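Local coordinates for putative outer membrane protein (LpxR) (Salmonella typhimurium, PDB 3FID) that deacylates lipid A as a lipopolysaccharide-modifying enzyme of the outer membrane, folded as a beta-barrel that binds metal ions, at residues 69-81 with 233-246. Sequence-based numbering, arbitrary orientation.
Sequences KPEAVKGDRAFSA and TLQGKTLQTKMETV
Leu234 lays its CD2 methyl over the centre of one face of the Arg77 guanidinium, 3.5 Å from CZ. Here two loops at one end of the LpxR beta-barrel meet: residues 69-81 lead into strand 80-94, while the loop of 233-246 follows the helix 232-235. Arg77 bends at chi3 (-55°), and its guanidinium lies against the leucine methyl. Its NH2 gives a weak hydrogen bond to Thr233 OG1, which is also bonded to Asn231. The charge itself is answered outside the two loops, where NH1 forms salt bridges with Asp32 and Glu278. NH2 also bonds a glycerol, probably from the crystallisation liquor.

A type II turn runs from Val73 to Asp76. At its third position Gly75 has a positive phi of 97°, as that turn favours. Gly75 N donates to Thr245 O at 2.7 Å, in the carbonyl plane. Beside it, Lys74 NZ donates to Glu244 O at 2.8 Å, nearly in line with its C=O bond, and Lys74 CD rests on Met243 SD. Thr245 OG1 donates to Asp76 O from 30° out of the Asp76 carbonyl plane.

Ala72 and Ala78 both touch the methyl of Thr238. Thr238 CG2 lies 3.8 Å from Ala72 CB and 3.7 Å from Ala78 CB. Its OG1 turns into its own loop, where it accepts from Met243 N and donates to Thr241 OG1. Asp135, from a third loop, bonds Thr241 OG1 and Ala72 N.

Two waters bridge the segments, and both donate to Thr233 O. One also joins Ala78 N and Thr245 OG1. The other accepts from Ser80 OG at 2.7 Å and donates to Ala78 O.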
# COMPACT_ATOMS: atom_id res chain seq x y z
N LYS A 69 -13.10 20.61 9.07
CA LYS A 69 -13.41 21.88 8.40
C LYS A 69 -14.35 21.70 7.19
O LYS A 69 -14.39 20.61 6.62
CB LYS A 69 -12.10 22.63 8.05
CG LYS A 69 -11.39 23.09 9.32
CD LYS A 69 -9.97 23.53 9.12
CE LYS A 69 -9.41 24.09 10.44
NZ LYS A 69 -7.91 24.11 10.50
N PRO A 70 -15.11 22.75 6.82
CA PRO A 70 -16.12 22.59 5.77
C PRO A 70 -15.53 22.33 4.40
O PRO A 70 -16.19 21.69 3.57
CB PRO A 70 -16.87 23.94 5.75
CG PRO A 70 -16.41 24.70 6.91
CD PRO A 70 -15.10 24.12 7.38
N GLU A 71 -14.33 22.84 4.14
CA GLU A 71 -13.67 22.66 2.84
C GLU A 71 -12.21 22.26 3.01
O GLU A 71 -11.69 22.23 4.14
CB GLU A 71 -13.76 23.95 2.01
CG GLU A 71 -15.18 24.37 1.73
CD GLU A 71 -15.28 25.75 1.16
OE1 GLU A 71 -15.94 25.90 0.10
OE2 GLU A 71 -14.68 26.68 1.76
N ALA A 72 -11.55 21.96 1.90
CA ALA A 72 -10.12 21.67 1.92
C ALA A 72 -9.38 22.86 2.51
O ALA A 72 -9.87 23.99 2.45
CB ALA A 72 -9.61 21.35 0.52
N VAL A 73 -8.21 22.59 3.09
CA VAL A 73 -7.38 23.61 3.74
C VAL A 73 -6.09 23.73 2.91
O VAL A 73 -5.38 22.73 2.69
CB VAL A 73 -7.05 23.21 5.21
CG1 VAL A 73 -6.00 24.12 5.82
CG2 VAL A 73 -8.30 23.25 6.08
N LYS A 74 -5.77 24.93 2.45
CA LYS A 74 -4.49 25.14 1.77
C LYS A 74 -3.38 24.72 2.71
O LYS A 74 -3.41 25.06 3.89
CB LYS A 74 -4.30 26.61 1.40
CG LYS A 74 -3.17 26.85 0.41
CD LYS A 74 -3.58 26.42 -1.00
CE LYS A 74 -2.47 26.70 -2.06
NZ LYS A 74 -2.99 26.73 -3.49
N GLY A 75 -2.40 23.96 2.22
CA GLY A 75 -1.36 23.43 3.12
C GLY A 75 -1.56 22.01 3.63
O GLY A 75 -0.66 21.43 4.25
N ASP A 76 -2.72 21.41 3.36
CA ASP A 76 -2.96 20.01 3.75
C ASP A 76 -3.64 19.32 2.57
O ASP A 76 -4.23 19.98 1.69
CB ASP A 76 -3.84 19.91 5.02
CG ASP A 76 -3.74 18.55 5.75
OD1 ASP A 76 -3.10 17.58 5.26
OD2 ASP A 76 -4.36 18.44 6.84
N ARG A 77 -3.53 17.99 2.50
CA ARG A 77 -4.20 17.30 1.42
C ARG A 77 -5.71 17.42 1.56
O ARG A 77 -6.26 17.47 2.66
CB ARG A 77 -3.73 15.82 1.29
CG ARG A 77 -4.09 14.94 2.42
CD ARG A 77 -3.10 13.75 2.53
NE ARG A 77 -3.00 13.00 1.31
CZ ARG A 77 -1.93 12.31 0.91
NH1 ARG A 77 -0.80 12.30 1.62
NH2 ARG A 77 -1.98 11.68 -0.24
N ALA A 78 -6.38 17.51 0.41
CA ALA A 78 -7.83 17.42 0.36
C ALA A 78 -8.26 15.97 0.59
O ALA A 78 -7.46 15.06 0.36
CB ALA A 78 -8.29 17.85 -1.03
N PHE A 79 -9.52 15.76 0.98
CA PHE A 79 -10.12 14.42 0.89
C PHE A 79 -10.03 13.90 -0.57
O PHE A 79 -10.26 14.65 -1.54
CB PHE A 79 -11.57 14.41 1.40
CG PHE A 79 -11.70 14.36 2.91
CD1 PHE A 79 -11.51 13.17 3.61
CD2 PHE A 79 -12.02 15.51 3.63
CE1 PHE A 79 -11.62 13.13 5.02
CE2 PHE A 79 -12.15 15.50 5.04
CZ PHE A 79 -11.95 14.33 5.75
N SER A 80 -9.67 12.63 -0.73
CA SER A 80 -9.71 11.98 -2.05
C SER A 80 -9.84 10.46 -1.91
O SER A 80 -9.64 9.90 -0.84
CB SER A 80 -8.48 12.33 -2.91
OG SER A 80 -7.29 11.74 -2.38
N ALA A 81 -10.19 9.79 -2.99
CA ALA A 81 -10.11 8.32 -3.01
C ALA A 81 -9.68 7.82 -4.38
O ALA A 81 -9.88 8.47 -5.41
CB ALA A 81 -11.45 7.68 -2.57
N THR A 233 -3.63 12.56 -6.20
CA THR A 233 -4.28 12.80 -4.91
C THR A 233 -3.82 14.14 -4.26
O THR A 233 -4.55 14.73 -3.48
CB THR A 233 -4.13 11.64 -3.85
OG1 THR A 233 -2.80 11.63 -3.30
CG2 THR A 233 -4.45 10.25 -4.48
N LEU A 234 -2.61 14.59 -4.62
CA LEU A 234 -2.01 15.81 -4.07
C LEU A 234 -2.05 16.98 -5.06
O LEU A 234 -2.18 18.14 -4.64
CB LEU A 234 -0.55 15.55 -3.66
CG LEU A 234 -0.36 14.57 -2.49
CD1 LEU A 234 1.14 14.44 -2.14
CD2 LEU A 234 -1.23 14.96 -1.26
N GLN A 235 -1.94 16.67 -6.34
CA GLN A 235 -1.80 17.70 -7.40
C GLN A 235 -3.11 18.04 -8.11
O GLN A 235 -3.18 19.01 -8.86
CB GLN A 235 -0.77 17.26 -8.42
CG GLN A 235 0.64 17.12 -7.82
CD GLN A 235 1.61 16.51 -8.79
OE1 GLN A 235 1.32 15.48 -9.41
NE2 GLN A 235 2.77 17.11 -8.90
N GLY A 236 -4.13 17.23 -7.89
CA GLY A 236 -5.45 17.48 -8.46
C GLY A 236 -6.13 18.70 -7.85
O GLY A 236 -5.75 19.17 -6.78
N LYS A 237 -7.17 19.18 -8.51
CA LYS A 237 -7.89 20.36 -8.10
C LYS A 237 -9.15 19.96 -7.32
O LYS A 237 -9.84 19.01 -7.71
CB LYS A 237 -8.23 21.14 -9.38
CG LYS A 237 -8.80 22.53 -9.18
CD LYS A 237 -9.17 23.15 -10.54
CE LYS A 237 -10.67 23.00 -10.82
NZ LYS A 237 -11.06 23.61 -12.12
N THR A 238 -9.45 20.67 -6.24
CA THR A 238 -10.64 20.38 -5.41
C THR A 238 -11.95 20.81 -6.09
O THR A 238 -11.95 21.73 -6.90
CB THR A 238 -10.58 21.14 -4.07
OG1 THR A 238 -10.46 22.56 -4.34
CG2 THR A 238 -9.38 20.66 -3.21
N LEU A 239 -13.06 20.15 -5.72
CA LEU A 239 -14.37 20.34 -6.40
C LEU A 239 -14.95 21.76 -6.30
O LEU A 239 -15.43 22.31 -7.29
CB LEU A 239 -15.41 19.36 -5.85
CG LEU A 239 -15.46 17.95 -6.40
CD1 LEU A 239 -16.53 17.17 -5.62
CD2 LEU A 239 -15.79 17.97 -7.90
N GLN A 240 -14.89 22.32 -5.09
CA GLN A 240 -15.55 23.59 -4.76
C GLN A 240 -14.60 24.77 -4.59
O GLN A 240 -14.86 25.85 -5.13
CB GLN A 240 -16.35 23.44 -3.49
CG GLN A 240 -17.48 22.44 -3.58
CD GLN A 240 -18.18 22.36 -2.28
OE1 GLN A 240 -17.62 22.68 -1.23
NE2 GLN A 240 -19.43 21.93 -2.31
N THR A 241 -13.51 24.60 -3.85
CA THR A 241 -12.51 25.69 -3.75
C THR A 241 -11.63 25.77 -4.98
O THR A 241 -10.89 26.75 -5.15
CB THR A 241 -11.64 25.60 -2.48
OG1 THR A 241 -11.11 24.27 -2.34
CG2 THR A 241 -12.46 25.93 -1.25
N LYS A 242 -11.66 24.75 -5.83
CA LYS A 242 -10.89 24.74 -7.09
C LYS A 242 -9.40 25.04 -6.95
O LYS A 242 -8.82 25.78 -7.75
CB LYS A 242 -11.52 25.69 -8.13
CG LYS A 242 -12.91 25.27 -8.55
CD LYS A 242 -13.50 26.23 -9.57
CE LYS A 242 -14.87 25.75 -9.99
NZ LYS A 242 -15.75 25.57 -8.80
N MET A 243 -8.76 24.46 -5.93
CA MET A 243 -7.34 24.71 -5.74
C MET A 243 -6.57 23.41 -5.68
O MET A 243 -7.15 22.35 -5.44
CB MET A 243 -7.08 25.53 -4.48
CG MET A 243 -7.61 24.93 -3.19
SD MET A 243 -7.08 25.89 -1.77
CE MET A 243 -8.08 25.18 -0.47
N GLU A 244 -5.27 23.50 -5.94
CA GLU A 244 -4.33 22.44 -5.60
C GLU A 244 -3.84 22.86 -4.25
O GLU A 244 -3.35 23.97 -4.10
CB GLU A 244 -3.13 22.46 -6.52
CG GLU A 244 -3.39 22.27 -7.96
CD GLU A 244 -2.06 22.22 -8.73
OE1 GLU A 244 -1.93 23.01 -9.70
OE2 GLU A 244 -1.15 21.43 -8.32
N THR A 245 -3.94 21.98 -3.27
CA THR A 245 -3.76 22.42 -1.88
C THR A 245 -2.32 22.39 -1.35
O THR A 245 -2.06 22.99 -0.33
CB THR A 245 -4.65 21.61 -0.91
OG1 THR A 245 -4.31 20.22 -1.00
CG2 THR A 245 -6.13 21.80 -1.23
N VAL A 246 -1.41 21.69 -2.03
CA VAL A 246 -0.07 21.44 -1.47
C VAL A 246 1.02 21.50 -2.54
O VAL A 246 0.72 21.43 -3.72
CB VAL A 246 0.01 20.04 -0.82
CG1 VAL A 246 -1.08 19.84 0.20
CG2 VAL A 246 -0.06 18.93 -1.88
O HOH W 1 -5.61 13.47 -1.10
O HOH W 2 -4.77 17.28 -1.98